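Local atomic coordinates of sensory rhodopsin transducer (Thermotoga maritima, PDB entry 1NC7), a protein that is of unknown function but binds magnesium ions and, by its kinship with the transducer of Anabaena sensory rhodopsin, probably takes part in signalling. Residues D[50-55]-D[60-65]; D[66-71]-D[93-98]; D[76-81]-D[86-91]. All coordinates share one frame; numbering follows the deposited sequence.

Interaction 1 of 3, residues D[50-55]-D[60-65]; sequences LCIMNT and AKIRIT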
loop_
_atom_site.group_PDB
_atom_site.type_symbol
_atom_site.label_atom_id
_atom_site.label_comp_id
_atom_site.label_asym_id
_atom_site.label_seq_id
_atom_site.Cartn_x
_atom_site.Cartn_y
_atom_site.Cartn_z
ATOM N N LEU D 50 13.123 5.416 -2.060
ATOM C CA LEU D 50 13.178 4.137 -1.373
ATOM C C LEU D 50 13.504 4.538 0.052
ATOM O O LEU D 50 14.623 4.963 0.347
ATOM C CB LEU D 50 14.290 3.251 -1.939
ATOM C CG LEU D 50 14.464 1.903 -1.231
ATOM C CD1 LEU D 50 13.178 1.090 -1.333
ATOM C CD2 LEU D 50 15.625 1.144 -1.859
ATOM N N CYS D 51 12.515 4.430 0.930
ATOM C CA CYS D 51 12.703 4.826 2.313
ATOM C C CYS D 51 13.060 3.639 3.179
ATOM O O CYS D 51 12.375 2.616 3.175
ATOM C CB CYS D 51 11.446 5.528 2.809
ATOM S SG CYS D 51 11.052 6.955 1.763
ATOM N N ILE D 52 14.153 3.796 3.922
ATOM C CA ILE D 52 14.675 2.743 4.774
ATOM C C ILE D 52 14.868 3.246 6.197
ATOM O O ILE D 52 15.304 4.378 6.408
ATOM C CB ILE D 52 16.046 2.269 4.250
ATOM C CG1 ILE D 52 15.965 1.998 2.746
ATOM C CG2 ILE D 52 16.492 1.023 5.003
ATOM C CD1 ILE D 52 17.310 1.699 2.104
HETATM N N MSE D 53 14.533 2.408 7.169
HETATM C CA MSE D 53 14.721 2.782 8.561
HETATM C C MSE D 53 15.484 1.681 9.283
HETATM O O MSE D 53 15.283 0.492 9.023
HETATM C CB MSE D 53 13.375 3.053 9.248
HETATM C CG MSE D 53 12.432 1.873 9.321
HETATM SE SE MSE D 53 10.669 2.371 9.989
HETATM C CE MSE D 53 11.193 2.952 11.756
ATOM N N ASN D 54 16.376 2.101 10.172
ATOM C CA ASN D 54 17.197 1.189 10.955
ATOM C C ASN D 54 16.965 1.510 12.427
ATOM O O ASN D 54 17.406 2.549 12.912
ATOM C CB ASN D 54 18.671 1.389 10.595
ATOM C CG ASN D 54 19.602 0.486 11.388
ATOM O OD1 ASN D 54 19.158 -0.405 12.109
ATOM N ND2 ASN D 54 20.907 0.711 11.246
ATOM N N THR D 55 16.265 0.621 13.129
ATOM C CA THR D 55 15.977 0.827 14.543
ATOM C C THR D 55 16.957 0.062 15.423
ATOM O O THR D 55 16.817 0.048 16.645
ATOM C CB THR D 55 14.554 0.356 14.902
ATOM O OG1 THR D 55 14.454 -1.061 14.707
ATOM C CG2 THR D 55 13.521 1.052 14.023
ATOM N N ALA D 60 23.575 -0.424 9.113
ATOM C CA ALA D 60 23.099 -1.348 8.102
ATOM C C ALA D 60 23.788 -1.080 6.773
ATOM O O ALA D 60 23.845 0.058 6.309
ATOM C CB ALA D 60 21.588 -1.216 7.940
ATOM N N LYS D 61 24.337 -2.137 6.186
ATOM C CA LYS D 61 24.992 -2.053 4.888
ATOM C C LYS D 61 24.000 -2.726 3.951
ATOM O O LYS D 61 23.715 -3.920 4.078
ATOM C CB LYS D 61 26.321 -2.807 4.910
ATOM C CG LYS D 61 27.331 -2.227 5.890
ATOM C CD LYS D 61 28.619 -3.032 5.899
ATOM C CE LYS D 61 29.617 -2.462 6.895
ATOM N NZ LYS D 61 30.878 -3.258 6.930
ATOM N N ILE D 62 23.471 -1.951 3.016
ATOM C CA ILE D 62 22.461 -2.458 2.110
ATOM C C ILE D 62 22.866 -2.470 0.643
ATOM O O ILE D 62 23.354 -1.475 0.109
ATOM C CB ILE D 62 21.170 -1.635 2.274
ATOM C CG1 ILE D 62 20.815 -1.537 3.762
ATOM C CG2 ILE D 62 20.029 -2.293 1.535
ATOM C CD1 ILE D 62 19.629 -0.654 4.056
ATOM N N ARG D 63 22.665 -3.623 0.011
ATOM C CA ARG D 63 22.958 -3.810 -1.403
ATOM C C ARG D 63 21.613 -3.740 -2.118
ATOM O O ARG D 63 20.717 -4.543 -1.847
ATOM C CB ARG D 63 23.608 -5.178 -1.630
ATOM C CG ARG D 63 23.853 -5.519 -3.088
ATOM C CD ARG D 63 24.606 -6.832 -3.229
ATOM N NE ARG D 63 23.902 -7.940 -2.592
ATOM C CZ ARG D 63 24.333 -9.198 -2.590
ATOM N NH1 ARG D 63 25.471 -9.513 -3.196
ATOM N NH2 ARG D 63 23.627 -10.142 -1.982
ATOM N N ILE D 64 21.469 -2.767 -3.012
ATOM C CA ILE D 64 20.222 -2.573 -3.742
ATOM C C ILE D 64 20.363 -3.006 -5.193
ATOM O O ILE D 64 21.118 -2.403 -5.955
ATOM C CB ILE D 64 19.791 -1.095 -3.727
ATOM C CG1 ILE D 64 19.804 -0.559 -2.291
ATOM C CG2 ILE D 64 18.397 -0.960 -4.331
ATOM C CD1 ILE D 64 19.547 0.927 -2.187
ATOM N N THR D 65 19.623 -4.042 -5.569
ATOM C CA THR D 65 19.670 -4.562 -6.930
ATOM C C THR D 65 18.454 -4.134 -7.748
ATOM O O THR D 65 17.309 -4.301 -7.321
ATOM C CB THR D 65 19.741 -6.099 -6.925
ATOM O OG1 THR D 65 20.902 -6.520 -6.199
ATOM C CG2 THR D 65 19.813 -6.638 -8.351
#
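Ile-52 and Ile-62 point at each other across the gap between strands 47-54 and 60-68 and meet tip to tip. The end methyl of Ile-62 does the touching: its CD1 lies 3.7 Å from Ile-52 CG2 and sits almost as near to Ile-52 CD1, so it is set against both branches of its partner. The chain of Ile-62 is fully drawn out for this, with CG1 anti to the carbonyl carbon (chi1 -50°) and the methyl continuing the extension (chi2 175°). Two residues along each strand, Leu-50 and Ile-64 repeat the head-on approach, Leu-50 CD2 resting 3.9 Å from Ile-64 CD1. Here a single methyl meets a single methyl. The strands run nearly antiparallel, at 151°, but their axes stay 9.5 Å apart, too far for backbone pairing. They belong to opposite layers of one strongly folded antiparallel sheet, whose interior these aliphatic tips fill, as in a beta-sandwich. Met-113 of strand 110-121 touches both Ile-52 and Ile-62, extending the apolar interior. Toward the turn the layers draw together, and Asn-54 replaces the aliphatic pairing. Its ND2 lies 3.9 Å from Ala-60 CB and 3.6 Å from Ala-60 N, a packing contact between two donors. The amide is instead tied to the 54-60 connection and strand 74-80: OD1 accepts from Gly-56 N in an Asx turn, while ND2 donates to the carbonyls of Glu-58 and Ile-80, three bonds that fix the rotation of the buried amide.

Interaction 2 of 3, residues D[66-71]-D[93-98]; sequences FLFEDS and LGIPKC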
loop_
_atom_site.group_PDB
_atom_site.type_symbol
_atom_site.label_atom_id
_atom_site.label_comp_id
_atom_site.label_asym_id
_atom_site.label_seq_id
_atom_site.Cartn_x
_atom_site.Cartn_y
_atom_site.Cartn_z
ATOM N N PHE D 66 18.719 -3.579 -8.925
ATOM C CA PHE D 66 17.667 -3.140 -9.831
ATOM C C PHE D 66 17.571 -4.133 -10.983
ATOM O O PHE D 66 18.565 -4.398 -11.668
ATOM C CB PHE D 66 17.991 -1.743 -10.368
ATOM C CG PHE D 66 17.969 -0.673 -9.316
ATOM C CD1 PHE D 66 16.793 0.009 -9.022
ATOM C CD2 PHE D 66 19.117 -0.371 -8.595
ATOM C CE1 PHE D 66 16.763 0.979 -8.019
ATOM C CE2 PHE D 66 19.099 0.595 -7.592
ATOM C CZ PHE D 66 17.920 1.270 -7.305
ATOM N N LEU D 67 16.381 -4.694 -11.176
ATOM C CA LEU D 67 16.130 -5.648 -12.250
ATOM C C LEU D 67 15.316 -4.939 -13.323
ATOM O O LEU D 67 14.454 -4.116 -13.013
ATOM C CB LEU D 67 15.340 -6.853 -11.736
ATOM C CG LEU D 67 15.923 -7.674 -10.587
ATOM C CD1 LEU D 67 14.983 -8.828 -10.279
ATOM C CD2 LEU D 67 17.311 -8.189 -10.955
ATOM N N PHE D 68 15.589 -5.255 -14.582
ATOM C CA PHE D 68 14.880 -4.627 -15.688
ATOM C C PHE D 68 14.135 -5.658 -16.525
ATOM O O PHE D 68 14.240 -6.857 -16.279
ATOM C CB PHE D 68 15.881 -3.837 -16.534
ATOM C CG PHE D 68 16.563 -2.741 -15.767
ATOM C CD1 PHE D 68 15.939 -1.509 -15.592
ATOM C CD2 PHE D 68 17.794 -2.961 -15.159
ATOM C CE1 PHE D 68 16.532 -0.510 -14.819
ATOM C CE2 PHE D 68 18.395 -1.969 -14.383
ATOM C CZ PHE D 68 17.761 -0.742 -14.213
ATOM N N GLU D 69 13.372 -5.190 -17.508
ATOM C CA GLU D 69 12.610 -6.103 -18.346
ATOM C C GLU D 69 13.451 -6.794 -19.411
ATOM O O GLU D 69 13.254 -7.979 -19.674
ATOM C CB GLU D 69 11.448 -5.368 -19.021
ATOM C CG GLU D 69 10.420 -4.801 -18.051
ATOM C CD GLU D 69 9.154 -4.354 -18.752
ATOM O OE1 GLU D 69 9.253 -3.544 -19.697
ATOM O OE2 GLU D 69 8.058 -4.815 -18.359
ATOM N N ASP D 70 14.384 -6.059 -20.011
ATOM C CA ASP D 70 15.233 -6.609 -21.068
ATOM C C ASP D 70 16.694 -6.199 -20.946
ATOM O O ASP D 70 17.434 -6.210 -21.931
ATOM C CB ASP D 70 14.712 -6.172 -22.439
ATOM C CG ASP D 70 13.296 -6.637 -22.699
ATOM O OD1 ASP D 70 13.067 -7.865 -22.720
ATOM O OD2 ASP D 70 12.412 -5.774 -22.883
ATOM N N SER D 71 17.104 -5.827 -19.742
ATOM C CA SER D 71 18.482 -5.428 -19.488
ATOM C C SER D 71 18.961 -6.170 -18.256
ATOM O O SER D 71 18.154 -6.687 -17.481
ATOM C CB SER D 71 18.571 -3.919 -19.240
ATOM O OG SER D 71 18.250 -3.184 -20.406
ATOM N N LEU D 93 20.500 8.095 -9.245
ATOM C CA LEU D 93 21.425 6.965 -9.298
ATOM C C LEU D 93 21.869 6.557 -10.701
ATOM O O LEU D 93 22.527 5.530 -10.869
ATOM C CB LEU D 93 20.798 5.751 -8.606
ATOM C CG LEU D 93 20.384 5.903 -7.140
ATOM C CD1 LEU D 93 19.766 4.600 -6.651
ATOM C CD2 LEU D 93 21.591 6.272 -6.296
ATOM N N GLY D 94 21.514 7.348 -11.707
ATOM C CA GLY D 94 21.912 7.013 -13.063
ATOM C C GLY D 94 20.991 6.012 -13.734
ATOM O O GLY D 94 21.279 5.530 -14.832
ATOM N N ILE D 95 19.886 5.684 -13.074
ATOM C CA ILE D 95 18.920 4.748 -13.642
ATOM C C ILE D 95 18.177 5.466 -14.765
ATOM O O ILE D 95 17.756 6.611 -14.605
ATOM C CB ILE D 95 17.891 4.292 -12.590
ATOM C CG1 ILE D 95 18.603 3.578 -11.440
ATOM C CG2 ILE D 95 16.858 3.370 -13.234
ATOM C CD1 ILE D 95 17.690 3.210 -10.298
ATOM N N PRO D 96 18.016 4.808 -15.921
ATOM C CA PRO D 96 17.308 5.466 -17.021
ATOM C C PRO D 96 15.891 5.862 -16.619
ATOM O O PRO D 96 15.199 5.107 -15.934
ATOM C CB PRO D 96 17.313 4.405 -18.118
ATOM C CG PRO D 96 18.580 3.657 -17.854
ATOM C CD PRO D 96 18.557 3.507 -16.350
ATOM N N LYS D 97 15.467 7.050 -17.037
ATOM C CA LYS D 97 14.121 7.510 -16.732
ATOM C C LYS D 97 13.157 6.791 -17.670
ATOM O O LYS D 97 13.543 6.354 -18.759
ATOM C CB LYS D 97 14.004 9.021 -16.946
ATOM C CG LYS D 97 14.938 9.851 -16.086
ATOM C CD LYS D 97 14.762 11.336 -16.373
ATOM C CE LYS D 97 15.772 12.172 -15.603
ATOM N NZ LYS D 97 15.615 13.635 -15.861
ATOM N N CYS D 98 11.909 6.661 -17.237
ATOM C CA CYS D 98 10.875 6.013 -18.032
ATOM C C CYS D 98 11.246 4.606 -18.477
ATOM O O CYS D 98 10.952 4.194 -19.602
ATOM C CB CYS D 98 10.541 6.880 -19.244
ATOM S SG CYS D 98 9.980 8.526 -18.776
#
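Phe-66, in the last part of strand 60-68, and Ile-95, in the irregular segment 93-98, bring their backbones closest here, 8.8 Å from CA to CA. Side chains bridge the gap. Ile-95 CD1 stands over one face of the Phe-66 ring, 3.5 Å from its centroid and 20° off the normal, a CH-pi contact shifted toward CE1, which it meets at 3.3 Å. The extended Ile-95 chain delivers this methyl at about a right angle to the phenylalanine side chain. Leu-93 CD1 comes in obliquely, 3.9 Å from Phe-66 CZ. This joins the loop between strands 84-89 and 101-107 to the C-terminal part of strand 60-68 in the folded antiparallel sheet, and Tyr-101 of strand 101-107 adds an edge-to-face contact to the Phe-66 ring. A leucine in place of Phe-66 would probably leave the Ile-95 methyl without its aromatic face and open a gap beside Leu-93. The other branch of Ile-95 turns to the next ring, CG2 lying 4.2 Å from Phe-68 CE1, near the ring plane and so at its edge. Lys-99 supplies a cation-pi partner for Phe-68.

Interaction 3 of 3, residues D[76-81]-D[86-91]; sequences HEVEIS and LHLRLD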
loop_
_atom_site.group_PDB
_atom_site.type_symbol
_atom_site.label_atom_id
_atom_site.label_comp_id
_atom_site.label_asym_id
_atom_site.label_seq_id
_atom_site.Cartn_x
_atom_site.Cartn_y
_atom_site.Cartn_z
ATOM N N HIS D 76 23.565 -1.051 -6.495
ATOM C CA HIS D 76 24.044 0.107 -5.754
ATOM C C HIS D 76 24.173 -0.275 -4.287
ATOM O O HIS D 76 23.644 -1.303 -3.856
ATOM C CB HIS D 76 23.073 1.282 -5.887
ATOM C CG HIS D 76 23.134 1.971 -7.214
ATOM N ND1 HIS D 76 22.529 1.469 -8.346
ATOM C CD2 HIS D 76 23.751 3.115 -7.592
ATOM C CE1 HIS D 76 22.770 2.276 -9.365
ATOM N NE2 HIS D 76 23.508 3.281 -8.933
ATOM N N GLU D 77 24.875 0.555 -3.524
ATOM C CA GLU D 77 25.084 0.305 -2.103
ATOM C C GLU D 77 24.843 1.567 -1.287
ATOM O O GLU D 77 25.153 2.674 -1.726
ATOM C CB GLU D 77 26.521 -0.170 -1.858
ATOM C CG GLU D 77 26.895 -1.482 -2.531
ATOM C CD GLU D 77 26.386 -2.698 -1.779
ATOM O OE1 GLU D 77 26.652 -3.832 -2.233
ATOM O OE2 GLU D 77 25.727 -2.523 -0.732
ATOM N N VAL D 78 24.280 1.391 -0.097
ATOM C CA VAL D 78 24.028 2.504 0.811
ATOM C C VAL D 78 24.207 2.004 2.237
ATOM O O VAL D 78 24.201 0.797 2.490
ATOM C CB VAL D 78 22.588 3.076 0.672
ATOM C CG1 VAL D 78 22.328 3.504 -0.762
ATOM C CG2 VAL D 78 21.563 2.048 1.132
ATOM N N GLU D 79 24.387 2.934 3.167
ATOM C CA GLU D 79 24.542 2.575 4.569
ATOM C C GLU D 79 23.633 3.463 5.402
ATOM O O GLU D 79 23.401 4.621 5.059
ATOM C CB GLU D 79 25.993 2.756 5.022
ATOM C CG GLU D 79 26.995 1.931 4.235
ATOM C CD GLU D 79 28.387 1.975 4.837
ATOM O OE1 GLU D 79 28.863 3.085 5.154
ATOM O OE2 GLU D 79 29.005 0.899 4.985
ATOM N N ILE D 80 23.111 2.911 6.490
ATOM C CA ILE D 80 22.233 3.666 7.374
ATOM C C ILE D 80 22.623 3.408 8.818
ATOM O O ILE D 80 22.619 2.268 9.279
ATOM C CB ILE D 80 20.766 3.275 7.167
ATOM C CG1 ILE D 80 20.397 3.444 5.695
ATOM C CG2 ILE D 80 19.868 4.147 8.041
ATOM C CD1 ILE D 80 18.979 3.079 5.379
ATOM N N SER D 81 22.962 4.482 9.521
ATOM C CA SER D 81 23.379 4.402 10.914
ATOM C C SER D 81 22.243 3.989 11.844
ATOM O O SER D 81 21.069 4.044 11.477
ATOM C CB SER D 81 23.950 5.750 11.354
ATOM O OG SER D 81 25.013 6.146 10.502
ATOM N N LEU D 86 16.415 6.966 6.164
ATOM C CA LEU D 86 17.076 7.318 4.918
ATOM C C LEU D 86 16.056 7.274 3.791
ATOM O O LEU D 86 15.484 6.224 3.506
ATOM C CB LEU D 86 18.223 6.353 4.597
ATOM C CG LEU D 86 18.897 6.626 3.245
ATOM C CD1 LEU D 86 19.555 7.998 3.263
ATOM C CD2 LEU D 86 19.926 5.545 2.947
ATOM N N HIS D 87 15.801 8.421 3.173
ATOM C CA HIS D 87 14.874 8.468 2.047
ATOM C C HIS D 87 15.765 8.580 0.816
ATOM O O HIS D 87 16.178 9.672 0.430
ATOM C CB HIS D 87 13.931 9.677 2.140
ATOM C CG HIS D 87 12.909 9.571 3.232
ATOM N ND1 HIS D 87 11.645 10.112 3.119
ATOM C CD2 HIS D 87 12.970 9.017 4.467
ATOM C CE1 HIS D 87 10.973 9.896 4.237
ATOM N NE2 HIS D 87 11.754 9.233 5.071
ATOM N N LEU D 88 16.066 7.436 0.211
ATOM C CA LEU D 88 16.947 7.396 -0.952
ATOM C C LEU D 88 16.263 7.781 -2.259
ATOM O O LEU D 88 15.309 7.130 -2.690
ATOM C CB LEU D 88 17.554 5.998 -1.087
ATOM C CG LEU D 88 18.558 5.798 -2.223
ATOM C CD1 LEU D 88 19.800 6.642 -1.967
ATOM C CD2 LEU D 88 18.921 4.327 -2.317
ATOM N N ARG D 89 16.761 8.846 -2.882
ATOM C CA ARG D 89 16.218 9.326 -4.152
ATOM C C ARG D 89 16.755 8.461 -5.285
ATOM O O ARG D 89 17.923 8.557 -5.659
ATOM C CB ARG D 89 16.608 10.790 -4.366
ATOM C CG ARG D 89 15.803 11.767 -3.523
ATOM C CD ARG D 89 14.385 11.886 -4.065
ATOM N NE ARG D 89 14.366 12.544 -5.369
ATOM C CZ ARG D 89 14.114 13.836 -5.554
ATOM N NH1 ARG D 89 13.849 14.621 -4.518
ATOM N NH2 ARG D 89 14.138 14.348 -6.779
ATOM N N LEU D 90 15.887 7.618 -5.833
ATOM C CA LEU D 90 16.270 6.705 -6.901
ATOM C C LEU D 90 16.520 7.372 -8.248
ATOM O O LEU D 90 17.129 6.770 -9.132
ATOM C CB LEU D 90 15.209 5.610 -7.047
ATOM C CG LEU D 90 14.916 4.813 -5.770
ATOM C CD1 LEU D 90 13.930 3.697 -6.078
ATOM C CD2 LEU D 90 16.200 4.230 -5.207
ATOM N N ASP D 91 16.055 8.606 -8.401
ATOM C CA ASP D 91 16.244 9.351 -9.646
ATOM C C ASP D 91 17.642 9.961 -9.744
ATOM O O ASP D 91 17.992 10.564 -10.758
ATOM C CB ASP D 91 15.198 10.466 -9.760
ATOM C CG ASP D 91 15.266 11.451 -8.609
ATOM O OD1 ASP D 91 15.274 11.003 -7.443
ATOM O OD2 ASP D 91 15.301 12.673 -8.864
#
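Leu-86 packs against Ile-80 where strands 84-89 and 74-80, the two outermost within this chain of the antiparallel sheet, come face to face. The sheet folds over far enough for these two strands to run side by side at 161°, with axes 9.2 Å apart, and side chains instead of backbone bonds fill the seam of this sandwich-like fold. Leu-86 opens the second segment and crosses Ile-80 obliquely. Its CB lies 3.4 Å from Ile-80 CD1 and its CD2 3.5 Å from Ile-80 CG1, both tighter than usual carbon contacts. The leucine CG is anti to the backbone N (chi1 176°), which carries CD2 across the seam; that methyl also reaches Val-78 CG2, more loosely, at 4.3 Å. His-87 faces the other way: its backbone N is hydrogen-bonded to Glu-69 OE2 and its NE2 to the carbonyl of Tyr-101, both of the second subunit. Leu-88 returns to the seam, its CD2 3.8 Å from Val-78 CG1. Ile-62 and Ile-64 of strand 60-68 continue this apolar row, touching Val-78 and Leu-88 respectively. Arg-89 grips Asp-91, two residues on, in a side-on, two-pronged salt bridge that holds the guanidinium and the carboxylate against rotation, beside His-47 and Val-45. Both oxygens are approached on their syn side: Arg-89 NE donates to Asp-91 OD1 over 2.7 Å, nearly straight at 166°, and Arg-89 NH2 donates to Asp-91 OD2 over 2.9 Å.

How the interactions relate
Interactions 1 and 3 are adjoining rows of contact across the same interior, their centres about 6 Å apart. Strand pairing stitches them together on both sides: Ile-64 N lies 2.8 Å from His-76 O, and Ile-52 N 2.8 Å from Leu-86 O. Interaction 2 sits at the other end of strand 60-68, its centre about 19 Å from that of interaction 1 and 17 Å from that of interaction 3, which is nested within the loop it closes. Phe-66 CZ still comes 4.0 Å from Leu-90 CD2. As for magnesium, the Leu-50 side chain is about 9 Å from that of Thr-129, a magnesium-binding residue whose ion is not bound to this chain, and about 14 Å from a bound magnesium ion.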